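Local coordinates for protein NADH kinase POS5, mitochondrial (Saccharomyces cerevisiae, PDB 3AFO) that phosphorylates NADH, and less readily NAD(+), with ATP to supply mitochondrial NADPH, a key cellular reductant in antioxidant defence, at residues I46-W51 / E57-F62; N113-L118 / S132-T137; T126-V131 / S302-P307. All coordinates share one frame; numbering follows the deposited sequence. Where two conformers were deposited one is given.

Contact 1. Residues I46-W51 / E57-F62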
loop_
_atom_site.group_PDB
_atom_site.type_symbol
_atom_site.label_atom_id
_atom_site.label_comp_id
_atom_site.label_asym_id
_atom_site.label_seq_id
_atom_site.Cartn_x
_atom_site.Cartn_y
_atom_site.Cartn_z
ATOM N N ILE A 46 -1.093 6.133 -41.030
ATOM C CA ILE A 46 -1.630 4.951 -40.360
ATOM C C ILE A 46 -0.505 4.042 -39.903
ATOM O O ILE A 46 0.376 3.678 -40.693
ATOM C CB ILE A 46 -2.606 4.145 -41.265
ATOM C CG1 ILE A 46 -3.617 5.073 -41.938
ATOM C CG2 ILE A 46 -3.340 3.068 -40.448
ATOM C CD1 ILE A 46 -4.313 4.446 -43.117
ATOM N N THR A 47 -0.533 3.688 -38.620
ATOM C CA THR A 47 0.439 2.767 -38.044
ATOM C C THR A 47 -0.295 1.580 -37.437
ATOM O O THR A 47 -1.464 1.690 -37.064
ATOM C CB THR A 47 1.286 3.442 -36.943
ATOM O OG1 THR A 47 0.470 3.696 -35.793
ATOM C CG2 THR A 47 1.850 4.744 -37.436
ATOM N N LYS A 48 0.394 0.447 -37.342
ATOM C CA LYS A 48 -0.215 -0.756 -36.773
ATOM C C LYS A 48 0.761 -1.513 -35.897
ATOM O O LYS A 48 1.972 -1.374 -36.031
ATOM C CB LYS A 48 -0.753 -1.675 -37.874
ATOM C CG LYS A 48 0.317 -2.276 -38.785
ATOM C CD LYS A 48 -0.302 -3.238 -39.792
ATOM C CE LYS A 48 0.732 -3.732 -40.812
ATOM N NZ LYS A 48 1.902 -4.430 -40.182
ATOM N N LYS A 49 0.220 -2.319 -34.995
ATOM C CA LYS A 49 1.052 -3.204 -34.214
ATOM C C LYS A 49 1.656 -4.228 -35.177
ATOM O O LYS A 49 0.926 -4.883 -35.931
ATOM C CB LYS A 49 0.238 -3.879 -33.110
ATOM C CG LYS A 49 1.100 -4.729 -32.174
ATOM C CD LYS A 49 0.266 -5.344 -31.079
ATOM C CE LYS A 49 1.035 -6.443 -30.382
ATOM N NZ LYS A 49 0.059 -7.361 -29.748
ATOM N N PRO A 50 2.995 -4.342 -35.180
ATOM C CA PRO A 50 3.661 -5.210 -36.145
ATOM C C PRO A 50 3.428 -6.696 -35.861
ATOM O O PRO A 50 3.077 -7.067 -34.736
ATOM C CB PRO A 50 5.143 -4.850 -35.981
ATOM C CG PRO A 50 5.259 -4.328 -34.597
ATOM C CD PRO A 50 3.956 -3.641 -34.305
ATOM N N TRP A 51 3.600 -7.516 -36.899
ATOM C CA TRP A 51 3.526 -8.982 -36.805
ATOM C C TRP A 51 2.253 -9.515 -36.154
ATOM O O TRP A 51 2.282 -10.522 -35.441
ATOM C CB TRP A 51 4.773 -9.544 -36.105
ATOM C CG TRP A 51 6.037 -9.163 -36.798
ATOM C CD1 TRP A 51 6.406 -9.505 -38.071
ATOM C CD2 TRP A 51 7.104 -8.364 -36.272
ATOM N NE1 TRP A 51 7.636 -8.969 -38.367
ATOM C CE2 TRP A 51 8.090 -8.266 -37.281
ATOM C CE3 TRP A 51 7.326 -7.723 -35.045
ATOM C CZ2 TRP A 51 9.285 -7.552 -37.100
ATOM C CZ3 TRP A 51 8.513 -7.011 -34.865
ATOM C CH2 TRP A 51 9.476 -6.932 -35.889
ATOM N N GLU A 57 -4.644 -6.831 -41.532
ATOM C CA GLU A 57 -5.958 -6.939 -42.158
ATOM C C GLU A 57 -6.774 -5.668 -41.999
ATOM O O GLU A 57 -7.408 -5.209 -42.955
ATOM C CB GLU A 57 -6.726 -8.134 -41.591
ATOM C CG GLU A 57 -6.242 -9.486 -42.140
ATOM C CD GLU A 57 -6.724 -10.672 -41.314
ATOM O OE1 GLU A 57 -7.812 -10.581 -40.701
ATOM O OE2 GLU A 57 -6.003 -11.695 -41.276
ATOM N N ALA A 58 -6.756 -5.106 -40.790
ATOM C CA ALA A 58 -7.477 -3.867 -40.494
ATOM C C ALA A 58 -6.920 -2.689 -41.287
ATOM O O ALA A 58 -7.688 -1.855 -41.772
ATOM C CB ALA A 58 -7.438 -3.562 -39.002
ATOM N N MET A 59 -5.595 -2.624 -41.421
ATOM C CA MET A 59 -4.958 -1.546 -42.180
ATOM C C MET A 59 -5.410 -1.561 -43.649
ATOM O O MET A 59 -5.807 -0.533 -44.196
ATOM C CB MET A 59 -3.440 -1.646 -42.094
ATOM C CG MET A 59 -2.712 -0.543 -42.846
ATOM S SD MET A 59 -0.940 -0.689 -42.698
ATOM C CE MET A 59 -0.705 0.399 -41.288
ATOM N N VAL A 60 -5.359 -2.736 -44.267
ATOM C CA VAL A 60 -5.795 -2.893 -45.653
ATOM C C VAL A 60 -7.267 -2.510 -45.803
ATOM O O VAL A 60 -7.637 -1.780 -46.729
ATOM C CB VAL A 60 -5.504 -4.326 -46.163
ATOM C CG1 VAL A 60 -6.099 -4.567 -47.554
ATOM C CG2 VAL A 60 -4.010 -4.561 -46.184
ATOM N N GLU A 61 -8.098 -2.971 -44.868
ATOM C CA GLU A 61 -9.527 -2.670 -44.876
ATOM C C GLU A 61 -9.804 -1.177 -44.656
ATOM O O GLU A 61 -10.721 -0.602 -45.265
ATOM C CB GLU A 61 -10.237 -3.530 -43.823
ATOM C CG GLU A 61 -11.753 -3.440 -43.817
ATOM C CD GLU A 61 -12.391 -4.255 -42.686
ATOM O OE1 GLU A 61 -11.742 -5.186 -42.160
ATOM O OE2 GLU A 61 -13.549 -3.961 -42.321
ATOM N N PHE A 62 -9.014 -0.542 -43.794
ATOM C CA PHE A 62 -9.212 0.871 -43.528
ATOM C C PHE A 62 -8.822 1.725 -44.738
ATOM O O PHE A 62 -9.564 2.616 -45.136
ATOM C CB PHE A 62 -8.436 1.306 -42.279
ATOM C CG PHE A 62 -8.738 2.702 -41.844
ATOM C CD1 PHE A 62 -10.025 3.059 -41.460
ATOM C CD2 PHE A 62 -7.736 3.662 -41.800
ATOM C CE1 PHE A 62 -10.318 4.376 -41.042
ATOM C CE2 PHE A 62 -8.018 4.966 -41.386
ATOM C CZ PHE A 62 -9.313 5.320 -41.013
#
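Met-59 reaches from helix 53-69 up to the backbone of Ile-46 to Lys-48, and its thioether makes most of the contacts between the two segments. From CB through CG the chain runs straight out, with CG anti to the backbone N (chi1 -179°) and the next torsion extended too, which carries the sulfur clear of the helix. SD then lies against the aliphatic part of Lys-48, 3.9 Å from its CD, the two side chains crossing at about a right angle. A turn at the last torsion (chi3 -94°) sends the methyl toward the strand. There Met-59 CE touches three things: the carbonyl O of Ile-46 at 3.5 Å, CG2 of Ile-46 at 3.8 Å and CG of Lys-48 at 3.8 Å. That carbonyl O is buried with no hydrogen-bond partner in the model, and the methyl lies against it. One helical turn on, Ile-46 CD1 meets Phe-62 at the edge of its ring, 3.8 Å from CD2. The ammonium of Lys-48 goes past the sulfur to a salt bridge with Glu-84. This is the strand-to-helix step of a beta-alpha-beta unit (43-48, 53-69, 74-76): the axes of strand 46-48 and helix 57-62 run nearly antiparallel (161°), while Leu-121 of the adjoining strand 117-122 and Val-81 and Ile-85 of helix 79-86 also pack on Met-59.

Contact 2. Residues N113-L118 / S132-T137; sequences NRTDLL and SMFGNT
Phe-134 pushes its ring end-first at Thr-115, and the far end of the ring does the touching. Its CZ lies 3.9 Å from CB of Thr-115, which sits at the ring edge near the plane, and 4.0 Å from CG2 of the same threonine; the two side chains cross at about a right angle. Thr-115 OG1 is also in that plane at the edge, 3.9 Å from Phe-134 CZ. Leu-118 adds a looser touch, its CD2 4.4 Å from CE2 of Phe-134. Behind this first shell, the threonine is fixed by its hydroxyl: OG1 stands beside the backbone N (chi1 -61°) and hydrogen-bonds to the carbonyl O of Ile-111 in helix 108-114. The phenylalanine belongs to a type I turn from Ser-132 to Gly-135, in the connection between helix 124-132 and strand 142-146. Arg-180 ties that connection down through the carbonyl O atoms of Phe-134 and Thr-137, and Val-112 and Pro-140 pack on the ring. No hydrogen bond crosses between 113-118 and 132-137. The contact is therefore held by apolar burial and shape, with the one hydroxyl at the ring already supplied with a partner from its own side.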
loop_
_atom_site.group_PDB
_atom_site.type_symbol
_atom_site.label_atom_id
_atom_site.label_comp_id
_atom_site.label_asym_id
_atom_site.label_seq_id
_atom_site.Cartn_x
_atom_site.Cartn_y
_atom_site.Cartn_z
ATOM N N ASN A 113 6.212 15.928 -41.119
ATOM C CA ASN A 113 5.882 17.243 -41.690
ATOM C C ASN A 113 4.554 17.324 -42.421
ATOM O O ASN A 113 4.016 18.420 -42.631
ATOM C CB ASN A 113 6.973 17.677 -42.680
ATOM C CG ASN A 113 8.308 17.900 -42.020
ATOM O OD1 ASN A 113 9.357 17.712 -42.648
ATOM N ND2 ASN A 113 8.290 18.303 -40.744
ATOM N N ARG A 114 4.031 16.171 -42.823
ATOM C CA ARG A 114 2.886 16.142 -43.723
ATOM C C ARG A 114 1.619 15.514 -43.152
ATOM O O ARG A 114 0.555 15.611 -43.745
ATOM C CB ARG A 114 3.296 15.520 -45.056
ATOM C CG ARG A 114 4.151 16.492 -45.862
ATOM C CD ARG A 114 5.031 15.798 -46.852
ATOM N NE ARG A 114 5.835 16.768 -47.591
ATOM C CZ ARG A 114 7.113 17.034 -47.336
ATOM N NH1 ARG A 114 7.756 16.403 -46.355
ATOM N NH2 ARG A 114 7.748 17.937 -48.068
ATOM N N THR A 115 1.731 14.903 -41.977
ATOM C CA THR A 115 0.588 14.255 -41.332
ATOM C C THR A 115 -0.462 15.224 -40.766
ATOM O O THR A 115 -0.149 16.058 -39.921
ATOM C CB THR A 115 1.085 13.290 -40.221
ATOM O OG1 THR A 115 1.908 12.269 -40.804
ATOM C CG2 THR A 115 -0.087 12.644 -39.513
ATOM N N ASP A 116 -1.707 15.108 -41.221
ATOM C CA ASP A 116 -2.830 15.835 -40.616
ATOM C C ASP A 116 -3.412 15.055 -39.429
ATOM O O ASP A 116 -3.931 15.640 -38.472
ATOM C CB ASP A 116 -3.968 16.072 -41.622
ATOM C CG ASP A 116 -3.513 16.788 -42.909
ATOM O OD1 ASP A 116 -2.400 17.376 -42.934
ATOM O OD2 ASP A 116 -4.297 16.751 -43.893
ATOM N N LEU A 117 -3.351 13.726 -39.524
ATOM C CA LEU A 117 -4.008 12.848 -38.569
ATOM C C LEU A 117 -3.233 11.548 -38.436
ATOM O O LEU A 117 -2.861 10.932 -39.440
ATOM C CB LEU A 117 -5.446 12.555 -39.015
ATOM C CG LEU A 117 -6.316 11.613 -38.171
ATOM C CD1 LEU A 117 -6.877 12.336 -36.966
ATOM C CD2 LEU A 117 -7.453 11.026 -39.005
ATOM N N LEU A 118 -2.981 11.153 -37.190
ATOM C CA LEU A 118 -2.391 9.866 -36.869
ATOM C C LEU A 118 -3.508 8.880 -36.528
ATOM O O LEU A 118 -4.322 9.150 -35.650
ATOM C CB LEU A 118 -1.387 9.994 -35.701
ATOM C CG LEU A 118 -0.865 8.698 -35.041
ATOM C CD1 LEU A 118 -0.067 7.833 -36.019
ATOM C CD2 LEU A 118 -0.042 8.981 -33.770
ATOM N N SER A 132 5.416 9.027 -30.488
ATOM C CA SER A 132 6.856 9.157 -30.290
ATOM C C SER A 132 7.592 9.733 -31.498
ATOM O O SER A 132 8.601 10.430 -31.346
ATOM C CB SER A 132 7.443 7.790 -29.958
ATOM O OG SER A 132 8.787 7.920 -29.598
ATOM N N MET A 133 7.096 9.411 -32.690
ATOM C CA MET A 133 7.615 9.974 -33.939
ATOM C C MET A 133 7.583 11.496 -33.964
ATOM O O MET A 133 8.477 12.115 -34.528
ATOM C CB MET A 133 6.798 9.459 -35.122
ATOM C CG MET A 133 7.479 8.423 -35.974
ATOM S SD MET A 133 6.750 8.562 -37.620
ATOM C CE MET A 133 7.826 7.510 -38.577
ATOM N N PHE A 134 6.552 12.085 -33.363
ATOM C CA PHE A 134 6.333 13.537 -33.388
ATOM C C PHE A 134 6.936 14.265 -32.177
ATOM O O PHE A 134 6.466 15.352 -31.790
ATOM C CB PHE A 134 4.836 13.835 -33.493
ATOM C CG PHE A 134 4.188 13.250 -34.719
ATOM C CD1 PHE A 134 4.131 13.979 -35.904
ATOM C CD2 PHE A 134 3.650 11.965 -34.696
ATOM C CE1 PHE A 134 3.538 13.436 -37.052
ATOM C CE2 PHE A 134 3.051 11.412 -35.842
ATOM C CZ PHE A 134 2.998 12.157 -37.024
ATOM N N GLY A 135 7.984 13.663 -31.610
ATOM C CA GLY A 135 8.648 14.151 -30.400
ATOM C C GLY A 135 8.995 15.625 -30.369
ATOM O O GLY A 135 8.483 16.367 -29.527
ATOM N N ASN A 136 9.849 16.072 -31.284
ATOM C CA ASN A 136 10.289 17.473 -31.232
ATOM C C ASN A 136 9.360 18.450 -31.952
ATOM O O ASN A 136 9.601 19.656 -31.946
ATOM C CB ASN A 136 11.739 17.626 -31.711
ATOM C CG ASN A 136 11.903 17.323 -33.188
ATOM O OD1 ASN A 136 11.192 16.481 -33.739
ATOM N ND2 ASN A 136 12.839 18.010 -33.839
ATOM N N THR A 137 8.288 17.943 -32.552
ATOM C CA THR A 137 7.320 18.824 -33.191
ATOM C C THR A 137 5.903 18.746 -32.603
ATOM O O THR A 137 5.662 18.160 -31.539
ATOM C CB THR A 137 7.288 18.613 -34.721
ATOM O OG1 THR A 137 6.576 19.694 -35.330
ATOM C CG2 THR A 137 6.613 17.297 -35.075
#

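Contact 3. Residues T126-V131 / S302-P307. With NAI (1,4-dihydronicotinamide adenine dinucleotide), chain C.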
loop_
_atom_site.group_PDB
_atom_site.type_symbol
_atom_site.label_atom_id
_atom_site.label_comp_id
_atom_site.label_asym_id
_atom_site.label_seq_id
_atom_site.Cartn_x
_atom_site.Cartn_y
_atom_site.Cartn_z
ATOM N N THR A 126 1.110 0.855 -29.632
ATOM C CA THR A 126 0.947 1.397 -30.982
ATOM C C THR A 126 0.787 2.916 -30.952
ATOM O O THR A 126 1.459 3.623 -31.710
ATOM C CB THR A 126 -0.240 0.748 -31.728
ATOM O OG1 THR A 126 -0.218 -0.665 -31.498
ATOM C CG2 THR A 126 -0.138 1.021 -33.236
ATOM N N ILE A 127 -0.087 3.401 -30.078
ATOM C CA ILE A 127 -0.221 4.835 -29.824
ATOM C C ILE A 127 1.122 5.438 -29.393
ATOM O O ILE A 127 1.578 6.421 -29.979
ATOM C CB ILE A 127 -1.281 5.113 -28.738
ATOM C CG1 ILE A 127 -2.637 4.545 -29.161
ATOM C CG2 ILE A 127 -1.394 6.605 -28.449
ATOM C CD1 ILE A 127 -3.719 4.734 -28.121
ATOM N N LEU A 128 1.751 4.839 -28.373
ATOM C CA LEU A 128 3.014 5.336 -27.832
ATOM C C LEU A 128 4.118 5.520 -28.895
ATOM O O LEU A 128 4.721 6.591 -28.997
ATOM C CB LEU A 128 3.496 4.451 -26.662
ATOM C CG LEU A 128 2.639 4.499 -25.385
ATOM C CD1 LEU A 128 3.297 3.657 -24.310
ATOM C CD2 LEU A 128 2.438 5.916 -24.874
ATOM N N HIS A 129 4.374 4.479 -29.685
ATOM C CA HIS A 129 5.379 4.559 -30.751
ATOM C C HIS A 129 4.983 5.543 -31.854
ATOM O O HIS A 129 5.837 6.249 -32.385
ATOM C CB HIS A 129 5.684 3.177 -31.349
ATOM C CG HIS A 129 6.014 2.131 -30.327
ATOM N ND1 HIS A 129 5.823 0.783 -30.552
ATOM C CD2 HIS A 129 6.504 2.234 -29.066
ATOM C CE1 HIS A 129 6.195 0.102 -29.482
ATOM N NE2 HIS A 129 6.605 0.958 -28.563
ATOM N N GLY A 130 3.694 5.599 -32.179
ATOM C CA GLY A 130 3.186 6.543 -33.176
ATOM C C GLY A 130 3.385 7.993 -32.774
ATOM O O GLY A 130 3.924 8.792 -33.531
ATOM N N VAL A 131 2.960 8.331 -31.562
ATOM C CA VAL A 131 3.137 9.680 -31.028
ATOM C C VAL A 131 4.631 10.024 -30.882
ATOM O O VAL A 131 5.055 11.154 -31.165
ATOM C CB VAL A 131 2.370 9.842 -29.698
ATOM C CG1 VAL A 131 2.739 11.151 -28.993
ATOM C CG2 VAL A 131 0.877 9.775 -29.958
ATOM N N SER A 302 14.341 4.095 -19.688
ATOM C CA SER A 302 13.297 3.880 -20.674
ATOM C C SER A 302 12.325 5.045 -20.739
ATOM O O SER A 302 12.059 5.709 -19.733
ATOM C CB SER A 302 12.538 2.578 -20.392
ATOM O OG SER A 302 13.442 1.490 -20.273
ATOM N N VAL A 303 11.800 5.287 -21.937
ATOM C CA VAL A 303 10.864 6.377 -22.172
ATOM C C VAL A 303 9.687 5.747 -22.913
ATOM O O VAL A 303 9.861 5.168 -23.999
ATOM C CB VAL A 303 11.486 7.504 -23.037
ATOM C CG1 VAL A 303 10.424 8.535 -23.416
ATOM C CG2 VAL A 303 12.666 8.178 -22.335
ATOM N N ASP A 304 8.499 5.833 -22.318
ATOM C CA ASP A 304 7.307 5.104 -22.807
ATOM C C ASP A 304 7.584 3.620 -23.086
ATOM O O ASP A 304 7.034 3.040 -24.020
ATOM C CB ASP A 304 6.703 5.805 -24.030
ATOM C CG ASP A 304 6.127 7.157 -23.686
ATOM O OD1 ASP A 304 5.875 7.384 -22.483
ATOM O OD2 ASP A 304 5.922 7.999 -24.593
ATOM N N GLY A 305 8.428 3.007 -22.257
ATOM C CA GLY A 305 8.705 1.575 -22.376
ATOM C C GLY A 305 9.864 1.212 -23.294
ATOM O O GLY A 305 10.382 0.095 -23.220
ATOM N N ILE A 306 10.286 2.163 -24.123
ATOM C CA ILE A 306 11.384 1.967 -25.076
ATOM C C ILE A 306 12.738 2.193 -24.411
ATOM O O ILE A 306 13.029 3.303 -23.979
ATOM C CB ILE A 306 11.213 2.888 -26.326
ATOM C CG1 ILE A 306 9.898 2.560 -27.047
ATOM C CG2 ILE A 306 12.396 2.740 -27.307
ATOM C CD1 ILE A 306 9.803 1.093 -27.538
ATOM N N PRO A 307 13.565 1.128 -24.309
ATOM C CA PRO A 307 14.899 1.269 -23.719
ATOM C C PRO A 307 15.698 2.272 -24.525
ATOM O O PRO A 307 15.715 2.190 -25.754
ATOM C CB PRO A 307 15.497 -0.131 -23.865
ATOM C CG PRO A 307 14.292 -1.041 -23.922
ATOM C CD PRO A 307 13.291 -0.267 -24.709
HETATM P PA NAI C . 4.043 -3.396 -22.967
HETATM O O1A NAI C . 3.066 -4.156 -23.815
HETATM O O2A NAI C . 5.333 -4.248 -22.477
HETATM O O5B NAI C . 3.407 -2.903 -21.625
HETATM C C5B NAI C . 2.192 -2.333 -21.709
HETATM C C4B NAI C . 1.278 -2.995 -20.742
HETATM O O4B NAI C . 0.862 -1.827 -19.985
HETATM C C3B NAI C . 0.140 -3.369 -21.686
HETATM O O3B NAI C . -0.755 -4.261 -21.018
HETATM C C2B NAI C . -0.506 -2.001 -21.913
HETATM O O2B NAI C . -1.883 -2.113 -22.252
HETATM C C1B NAI C . -0.400 -1.369 -20.525
HETATM N N9A NAI C . -0.367 0.118 -20.609
HETATM C C8A NAI C . 0.513 0.877 -21.272
HETATM N N7A NAI C . 0.193 2.171 -21.100
HETATM C C5A NAI C . -0.878 2.231 -20.306
HETATM C C6A NAI C . -1.650 3.266 -19.776
HETATM N N6A NAI C . -1.381 4.565 -20.018
HETATM N N1A NAI C . -2.700 2.937 -18.998
HETATM C C2A NAI C . -3.009 1.678 -18.728
HETATM N N3A NAI C . -2.294 0.674 -19.214
HETATM C C4A NAI C . -1.234 0.920 -20.005
HETATM O O3 NAI C . 4.705 -2.086 -23.741
HETATM P PN NAI C . 3.819 -0.940 -24.437
HETATM O O1N NAI C . 2.430 -1.445 -24.689
HETATM O O2N NAI C . 4.697 -0.395 -25.494
HETATM O O5D NAI C . 3.639 0.223 -23.302
HETATM C C5D NAI C . 4.772 0.801 -22.675
HETATM C C4D NAI C . 4.483 1.003 -21.196
HETATM O O4D NAI C . 4.686 -0.278 -20.555
HETATM C C3D NAI C . 5.508 1.881 -20.497
HETATM O O3D NAI C . 5.208 3.270 -20.685
HETATM C C2D NAI C . 5.314 1.451 -19.024
HETATM O O2D NAI C . 4.422 2.364 -18.367
HETATM C C1D NAI C . 4.625 0.062 -19.164
HETATM N N1N NAI C . 5.400 -0.905 -18.371
HETATM C C2N NAI C . 4.767 -1.481 -17.274
HETATM C C3N NAI C . 5.431 -2.382 -16.460
HETATM C C7N NAI C . 4.661 -2.999 -15.265
HETATM O O7N NAI C . 5.166 -3.835 -14.519
HETATM N N7N NAI C . 3.423 -2.569 -15.119
HETATM C C4N NAI C . 6.760 -2.714 -16.754
HETATM C C5N NAI C . 7.422 -2.138 -17.858
HETATM C C6N NAI C . 6.754 -1.222 -18.674
HETATM O O HOH W 1 4.965 8.509 -27.014
HETATM O O HOH W 2 6.896 0.974 -25.680
#
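Water 2 is the polar hub between His-129 and the turn at Asp-304, hydrogen-bonded by three groups. It donates to the phosphate oxygen O2N of NADH at 2.6 Å and to the carbonyl O of Asp-304 at 2.7 Å, and it pairs with NE2 of His-129 at 2.9 Å. The imidazole also meets Ile-306 obliquely, with CD1 of the isoleucine 3.4 Å from His-129 NE2. A second water lies within hydrogen-bonding distance of Leu-128 O and Asp-304 OD2, bridging the two. The carboxylate has a firmer hold beyond these segments, on the backbone N-H groups of Met-199, Asn-200 and Asp-201. Leu-128 fills the space between dinucleotide and turn: its CG stands beside the backbone N, anti to the carbonyl carbon (chi1 -68°), and from there CD1 lies 3.6 Å from O5D of NADH and 4.0 Å from CB of Asp-304, while CD2 lies 4.1 Å from the carboxylate carbon CG. An alanine here would remove both methyls and would probably open a gap between the ribose-phosphate link and the CB of Asp-304. Gly-305, in the type I' turn, passes so near the ligand that any CB would clash with C5D. Helix 124-132, packed on strands 117-122 and 142-146, thus meets the hairpin of strands 299-303 and 306-311 from the C-terminal domain beside bound NADH.

In the fold
Contacts 1 and 2 both reach the parallel sheet of the N-terminal domain, through neighbouring strands 43-48 and 117-122, and they meet where Thr-47 CG2 packs 3.9 Å from Leu-118 CD1. Their centres are 18 Å apart. Contact 3 uses helix 124-132, which follows strand 117-122, and brings it to the C-terminal domain. Leu-118 links it to contact 2, with Leu-118 CD2 lying 3.7 Å from Gly-130 C; Thr-126 links it to contact 1, its OG1 3.6 Å from Lys-49 CB. Only contact 3 touches NADH. The side chain of Thr-47 is about 12 Å from the bound NADH, and the side chain of Leu-118 about 13 Å from it.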